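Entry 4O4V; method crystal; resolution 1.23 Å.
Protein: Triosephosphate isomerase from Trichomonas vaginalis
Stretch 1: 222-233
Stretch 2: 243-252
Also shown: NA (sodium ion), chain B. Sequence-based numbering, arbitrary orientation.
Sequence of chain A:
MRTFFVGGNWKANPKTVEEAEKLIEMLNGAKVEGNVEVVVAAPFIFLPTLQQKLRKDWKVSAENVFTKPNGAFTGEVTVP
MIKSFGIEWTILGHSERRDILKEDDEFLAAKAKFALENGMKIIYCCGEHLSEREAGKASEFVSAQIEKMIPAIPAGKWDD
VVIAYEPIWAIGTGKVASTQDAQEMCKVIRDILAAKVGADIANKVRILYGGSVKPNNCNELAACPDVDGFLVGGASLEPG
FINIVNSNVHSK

Stretch 1 (222-233) AACPDVDGFLVG
Stretch 2 243-252: NIVNSNVHSK

A sodium ion ties the two stretches together, and no direct hydrogen bond crosses between them. Three backbone carbonyls of the first stretch bind the ion: Ala222 O and Val227 O at 2.3 Å from NA, and Cys224 O at 2.4 Å. The second stretch supplies one ligand, Ser251 OG, 2.4 Å from NA. Water 2 is the fifth ligand, its O also 2.4 Å from NA. Ala222 O and Ser251 OG lie 3.1 Å apart because both bind the metal; they are not hydrogen-bonded to each other.

The first stretch bends to make this site. Ala222 is helical (phi/psi -59/-37). A type I turn then runs from Cys224 to Val227, closed by Val227 N to Cys224 O at 3.3 Å. Pro225 (-66/-32) and Asp226 (-95/-3) fill its middle positions, and proline suits the phi of its place. Their CA-to-CB bonds point away from the second stretch. Gly229 (145/-159) begins the strand, which continues to Val232. At these angles a CB would jam against the carbonyl O of Asp228, so glycine fits here.

The second stretch enters in the middle of a helix, already helical at Asn243, and passes into a 3-10 segment, 247-250. Ser247 N to Ile244 O is 3.1 Å, His250 N to Ser247 O is 2.9 Å, and Ser251 N to Asn248 O is 3.1 Å. Asn248 (chi1 74°, p) turns away from the first stretch, and its ND2 bonds to Val245 O at 3.0 Å. Ser251 leaves the 3-10 segment in an extended conformation (-97/125). Its chi1 of -171° (t) places OG on the ion, a job suited to a short hydroxyl side chain.

The nearest CA pairs are Ala223 CA to Ser251 CA at 4.4 Å and Phe230 CA to Ile244 CA at 8.2 Å, so the two stretches run in opposite senses. Close to the ion the backbones nearly touch. Ala223 CA makes a CA-H...O contact with His250 O at 3.3 Å. Ala222 is buried and points toward the second stretch, with CB 3.3 Å from Ser247 O. Its small methyl suits this tight spacing.

Farther along, the contact is apolar. Phe230 (chi1 -57°, m; chi2 -65°) and Val232 (chi1 -177°, t) both point toward the helix. Ile244 (chi1 -59°, m; chi2 165°, t) points back at them. Its CG2 lies 3.6 Å from Phe230 CD2 and 3.8 Å from Val232 CG2. All three are buried, as suits their hydrocarbon side chains. Ser247 OG sits at the edge of the Phe230 ring, 3.4 Å from CE2. With chi1 at 72° (p), this OG donates to Ile244 O at 2.7 Å, so the buried hydroxyl is satisfied within its own stretch.

Two waters bridge the C-terminus. Water 1 donates to Ala223 O (2.8 Å from its O) and accepts from Lys252 N (2.9 Å). Water 2 donates to Pro225 O at 2.8 Å and weakly to Lys252 OXT at 3.3 Å. The two stretches together bury 378 Å².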

ATOM      1  N   ALA A 222       2.391 -31.642  -4.047  1.00  8.33           N
ATOM      2  CA  ALA A 222       0.936 -31.789  -4.012  1.00  8.34           C
ATOM      3  C   ALA A 222       0.513 -33.112  -3.406  1.00  8.97           C
ATOM      4  O   ALA A 222      -0.513 -33.212  -2.733  1.00  8.65           O
ATOM      5  CB  ALA A 222       0.372 -31.652  -5.432  1.00  9.83           C
ATOM      6  N   ALA A 223       1.272 -34.161  -3.684  1.00  9.06           N
ATOM      7  CA  ALA A 223       0.955 -35.490  -3.181  1.00  9.84           C
ATOM      8  C   ALA A 223       1.085 -35.607  -1.680  1.00  9.92           C
ATOM      9  O   ALA A 223       0.553 -36.565  -1.100  1.00 11.53           O
ATOM     10  CB  ALA A 223       1.849 -36.530  -3.868  1.00 11.49           C
ATOM     11  N   CYS A 224       1.761 -34.709  -1.000  1.00  8.61           N
ATOM     12  CA  CYS A 224       1.871 -34.797   0.450  1.00  8.99           C
ATOM     13  C   CYS A 224       0.487 -34.668   1.077  1.00  9.19           C
ATOM     14  O   CYS A 224      -0.316 -33.822   0.669  1.00  9.20           O
ATOM     15  CB  CYS A 224       2.748 -33.674   0.951  1.00  8.49           C
ATOM     16  SG  CYS A 224       4.475 -33.750   0.480  1.00 12.30           S
ATOM     17  N   PRO A 225       0.183 -35.516   2.080  1.00  8.91           N
ATOM     18  CA  PRO A 225      -1.215 -35.576   2.555  1.00  9.42           C
ATOM     19  C   PRO A 225      -1.723 -34.311   3.225  1.00  8.19           C
ATOM     20  O   PRO A 225      -2.916 -34.025   3.168  1.00  9.27           O
ATOM     21  CB  PRO A 225      -1.197 -36.751   3.533  1.00 11.27           C
ATOM     22  CG  PRO A 225       0.207 -36.942   3.894  1.00 12.58           C
ATOM     23  CD  PRO A 225       1.022 -36.567   2.664  1.00  9.66           C
ATOM     24  N   ASP A 226      -0.861 -33.559   3.908  1.00  7.83           N
ATOM     25  CA  ASP A 226      -1.308 -32.341   4.573  1.00  7.44           C
ATOM     26  C   ASP A 226      -1.128 -31.067   3.792  1.00  7.50           C
ATOM     27  O   ASP A 226      -1.485 -29.999   4.273  1.00  8.01           O
ATOM     28  CB  ASP A 226      -0.726 -32.236   5.963  1.00  8.73           C
ATOM     29  CG  ASP A 226      -1.309 -33.292   6.881  1.00  8.29           C
ATOM     30  OD1 ASP A 226      -2.401 -33.067   7.435  1.00  9.59           O
ATOM     31  OD2 ASP A 226      -0.676 -34.361   7.016  1.00 10.02           O
ATOM     32  N   VAL A 227      -0.534 -31.173   2.605  1.00  6.97           N
ATOM     33  CA  VAL A 227      -0.368 -30.032   1.708  1.00  7.46           C
ATOM     34  C   VAL A 227      -1.590 -29.949   0.811  1.00  7.31           C
ATOM     35  O   VAL A 227      -1.837 -30.835  -0.014  1.00  8.69           O
ATOM     36  CB  VAL A 227       0.933 -30.184   0.866  1.00  7.39           C
ATOM     37  CG1 VAL A 227       1.049 -29.059  -0.164  1.00  9.31           C
ATOM     38  CG2 VAL A 227       2.140 -30.176   1.765  1.00  8.65           C
ATOM     39  N   ASP A 228      -2.353 -28.867   0.963  1.00  7.10           N
ATOM     40  CA  ASP A 228      -3.596 -28.684   0.230  1.00  7.61           C
ATOM     41  C   ASP A 228      -3.481 -27.731  -0.945  1.00  7.09           C
ATOM     42  O   ASP A 228      -4.509 -27.350  -1.547  1.00  8.07           O
ATOM     43  CB  ASP A 228      -4.687 -28.145   1.168  1.00  9.04           C
ATOM     44  CG  ASP A 228      -4.958 -29.030   2.352  1.00 10.21           C
ATOM     45  OD1 ASP A 228      -5.018 -30.298   2.194  1.00 14.23           O
ATOM     46  OD2 ASP A 228      -5.161 -28.509   3.435  1.00  9.43           O
ATOM     47  N   GLY A 229      -2.265 -27.339  -1.293  1.00  7.42           N
ATOM     48  CA  GLY A 229      -2.042 -26.402  -2.362  1.00  7.12           C
ATOM     49  C   GLY A 229      -0.882 -25.511  -2.059  1.00  6.52           C
ATOM     50  O   GLY A 229      -0.027 -25.827  -1.221  1.00  6.81           O
ATOM     51  N   PHE A 230      -0.860 -24.364  -2.740  1.00  6.49           N
ATOM     52  CA  PHE A 230       0.324 -23.528  -2.831  1.00  6.21           C
ATOM     53  C   PHE A 230      -0.019 -22.063  -2.805  1.00  6.16           C
ATOM     54  O   PHE A 230      -1.066 -21.659  -3.361  1.00  7.18           O
ATOM     55  CB  PHE A 230       1.095 -23.804  -4.133  1.00  6.80           C
ATOM     56  CG  PHE A 230       1.493 -25.238  -4.277  1.00  6.79           C
ATOM     57  CD1 PHE A 230       2.395 -25.787  -3.391  1.00  7.67           C
ATOM     58  CD2 PHE A 230       0.975 -26.058  -5.268  1.00  7.21           C
ATOM     59  CE1 PHE A 230       2.766 -27.103  -3.480  1.00  8.77           C
ATOM     60  CE2 PHE A 230       1.345 -27.367  -5.345  1.00  8.41           C
ATOM     61  CZ  PHE A 230       2.253 -27.895  -4.472  1.00  8.68           C
ATOM     62  N   LEU A 231       0.856 -21.258  -2.220  1.00  6.26           N
ATOM     63  CA  LEU A 231       0.897 -19.817  -2.470  1.00  6.83           C
ATOM     64  C   LEU A 231       2.176 -19.609  -3.256  1.00  7.21           C
ATOM     65  O   LEU A 231       3.285 -19.711  -2.723  1.00  8.24           O
ATOM     66  CB  LEU A 231       0.890 -19.011  -1.159  1.00  7.29           C
ATOM     67  CG  LEU A 231       0.804 -17.490  -1.391  1.00  7.96           C
ATOM     68  CD1 LEU A 231      -0.447 -17.090  -2.127  1.00  9.21           C
ATOM     69  CD2 LEU A 231       0.908 -16.742  -0.059  1.00  9.31           C
ATOM     70  N   VAL A 232       2.031 -19.408  -4.558  1.00  7.15           N
ATOM     71  CA  VAL A 232       3.134 -19.437  -5.522  1.00  7.33           C
ATOM     72  C   VAL A 232       3.721 -18.064  -5.644  1.00  8.48           C
ATOM     73  O   VAL A 232       2.989 -17.070  -5.751  1.00 10.74           O
ATOM     74  CB  VAL A 232       2.609 -19.895  -6.895  1.00  7.36           C
ATOM     75  CG1 VAL A 232       3.733 -20.006  -7.916  1.00  8.11           C
ATOM     76  CG2 VAL A 232       1.886 -21.224  -6.796  1.00  8.34           C
ATOM     77  N   GLY A 233       5.033 -17.987  -5.700  1.00  7.55           N
ATOM     78  CA  GLY A 233       5.763 -16.752  -5.939  1.00  9.91           C
ATOM     79  C   GLY A 233       6.014 -16.509  -7.413  1.00  8.55           C
ATOM     80  O   GLY A 233       5.085 -16.353  -8.213  1.00  9.92           O
ATOM     81  N   ASN A 243       1.055 -25.473 -14.747  1.00  9.09           N
ATOM     82  CA  ASN A 243       1.519 -26.756 -14.256  1.00  9.65           C
ATOM     83  C   ASN A 243       1.247 -26.900 -12.782  1.00  9.04           C
ATOM     84  O   ASN A 243       0.849 -27.960 -12.307  1.00  9.89           O
ATOM     85  CB  ASN A 243       3.018 -26.927 -14.494  1.00 11.79           C
ATOM     86  CG  ASN A 243       3.371 -26.913 -15.929  1.00 15.37           C
ATOM     87  OD1 ASN A 243       3.436 -25.855 -16.556  1.00 17.53           O
ATOM     88  ND2 ASN A 243       3.617 -28.088 -16.484  1.00 21.94           N
ATOM     89  N   ILE A 244       1.471 -25.841 -12.026  1.00  8.31           N
ATOM     90  CA  ILE A 244       1.255 -25.862 -10.590  1.00  8.22           C
ATOM     91  C   ILE A 244      -0.239 -25.992 -10.265  1.00  7.96           C
ATOM     92  O   ILE A 244      -0.614 -26.771  -9.406  1.00  8.92           O
ATOM     93  CB  ILE A 244       1.908 -24.651  -9.917  1.00  8.40           C
ATOM     94  CG1 ILE A 244       3.414 -24.629 -10.178  1.00  8.30           C
ATOM     95  CG2 ILE A 244       1.623 -24.649  -8.463  1.00  8.93           C
ATOM     96  CD1 ILE A 244       4.099 -23.299  -9.880  1.00  9.55           C
ATOM     97  N   VAL A 245      -1.084 -25.209 -10.934  1.00  8.05           N
ATOM     98  CA  VAL A 245      -2.529 -25.360 -10.778  1.00  8.11           C
ATOM     99  C   VAL A 245      -2.955 -26.812 -11.008  1.00  8.40           C
ATOM    100  O   VAL A 245      -3.759 -27.395 -10.248  1.00  9.09           O
ATOM    101  CB  VAL A 245      -3.259 -24.415 -11.744  1.00  8.64           C
ATOM    102  CG1 VAL A 245      -4.732 -24.773 -11.864  1.00  9.73           C
ATOM    103  CG2 VAL A 245      -3.043 -22.971 -11.288  1.00  8.18           C
ATOM    104  N   ASN A 246      -2.388 -27.417 -12.033  1.00  8.01           N
ATOM    105  CA  ASN A 246      -2.762 -28.757 -12.457  1.00  8.23           C
ATOM    106  C   ASN A 246      -2.150 -29.877 -11.629  1.00 10.10           C
ATOM    107  O   ASN A 246      -2.509 -31.047 -11.795  1.00 10.45           O
ATOM    108  CB  ASN A 246      -2.466 -28.931 -13.950  1.00  9.42           C
ATOM    109  CG  ASN A 246      -3.460 -28.173 -14.817  1.00 10.81           C
ATOM    110  OD1 ASN A 246      -4.499 -27.767 -14.322  1.00 11.03           O
ATOM    111  ND2 ASN A 246      -3.140 -27.970 -16.080  1.00 12.13           N
ATOM    112  N   SER A 247      -1.275 -29.531 -10.684  1.00  9.14           N
ATOM    113  CA  SER A 247      -0.707 -30.525  -9.778  1.00  9.16           C
ATOM    114  C   SER A 247      -1.757 -31.100  -8.834  1.00  7.98           C
ATOM    115  O   SER A 247      -1.500 -32.092  -8.164  1.00  9.43           O
ATOM    116  CB  SER A 247       0.467 -29.930  -9.000  1.00  8.59           C
ATOM    117  OG  SER A 247       0.053 -28.999  -8.030  1.00  9.00           O
ATOM    118  N   ASN A 248      -2.938 -30.481  -8.763  1.00  8.20           N
ATOM    119  CA  ASN A 248      -4.018 -30.954  -7.895  1.00  9.00           C
ATOM    120  C   ASN A 248      -4.366 -32.410  -8.160  1.00  9.62           C
ATOM    121  O   ASN A 248      -4.829 -33.118  -7.257  1.00  9.86           O
ATOM    122  CB  ASN A 248      -5.284 -30.103  -8.044  1.00  9.42           C
ATOM    123  CG  ASN A 248      -6.043 -30.367  -9.347  1.00 10.16           C
ATOM    124  OD1 ASN A 248      -6.831 -31.316  -9.434  1.00 10.43           O
ATOM    125  ND2 ASN A 248      -5.815 -29.541 -10.357  1.00  9.84           N
ATOM    126  N   VAL A 249      -4.122 -32.893  -9.377  1.00  9.75           N
ATOM    127  CA  VAL A 249      -4.482 -34.262  -9.705  1.00 11.95           C
ATOM    128  C   VAL A 249      -3.615 -35.268  -8.961  1.00 11.26           C
ATOM    129  O   VAL A 249      -3.979 -36.444  -8.892  1.00 13.63           O
ATOM    130  CB  VAL A 249      -4.423 -34.517 -11.215  1.00 12.68           C
ATOM    131  CG1 VAL A 249      -5.357 -33.558 -11.970  1.00 14.13           C
ATOM    132  CG2 VAL A 249      -3.009 -34.434 -11.745  1.00 13.90           C
ATOM    133  N   HIS A 250      -2.502 -34.841  -8.363  1.00 11.31           N
ATOM    134  CA  HIS A 250      -1.637 -35.718  -7.574  1.00 10.86           C
ATOM    135  C   HIS A 250      -1.938 -35.681  -6.094  1.00 11.18           C
ATOM    136  O   HIS A 250      -1.344 -36.427  -5.329  1.00 13.54           O
ATOM    137  CB  HIS A 250      -0.171 -35.375  -7.804  1.00 13.04           C
ATOM    138  CG  HIS A 250       0.214 -35.473  -9.231  1.00 14.18           C
ATOM    139  ND1 HIS A 250       0.396 -36.686  -9.862  1.00 20.79           N
ATOM    140  CD2 HIS A 250       0.383 -34.524 -10.174  1.00 16.05           C
ATOM    141  CE1 HIS A 250       0.698 -36.468 -11.130  1.00 22.22           C
ATOM    142  NE2 HIS A 250       0.708 -35.164 -11.340  1.00 18.08           N
ATOM    143  N   SER A 251      -2.849 -34.817  -5.677  1.00 10.41           N
ATOM    144  CA  SER A 251      -3.211 -34.696  -4.276  1.00 11.47           C
ATOM    145  C   SER A 251      -4.457 -35.514  -4.049  1.00 13.85           C
ATOM    146  O   SER A 251      -5.458 -35.331  -4.714  1.00 17.05           O
ATOM    147  CB  SER A 251      -3.437 -33.223  -3.919  1.00 10.36           C
ATOM    148  OG  SER A 251      -3.597 -33.042  -2.519  1.00 11.47           O
ATOM    149  N   LYS A 252      -4.387 -36.424  -3.100  1.00 18.48           N
ATOM    150  CA  LYS A 252      -5.520 -37.285  -2.779  1.00 24.99           C
ATOM    151  C   LYS A 252      -6.257 -36.646  -1.617  1.00 28.47           C
ATOM    152  O   LYS A 252      -7.480 -36.528  -1.647  1.00 39.21           O
ATOM    153  CB  LYS A 252      -5.044 -38.697  -2.405  1.00 28.21           C
ATOM    154  OXT LYS A 252      -5.643 -36.223  -0.622  1.00 36.00           O
TER
HETATM  155 NA    NA B 301      -1.890 -32.978  -0.853  1.00  8.76          NA
HETATM  156  O   HOH W   1      -2.079 -37.421  -1.672  1.00 27.42           O
HETATM  157  O   HOH W   2      -3.678 -33.771   0.504  1.00 15.35           O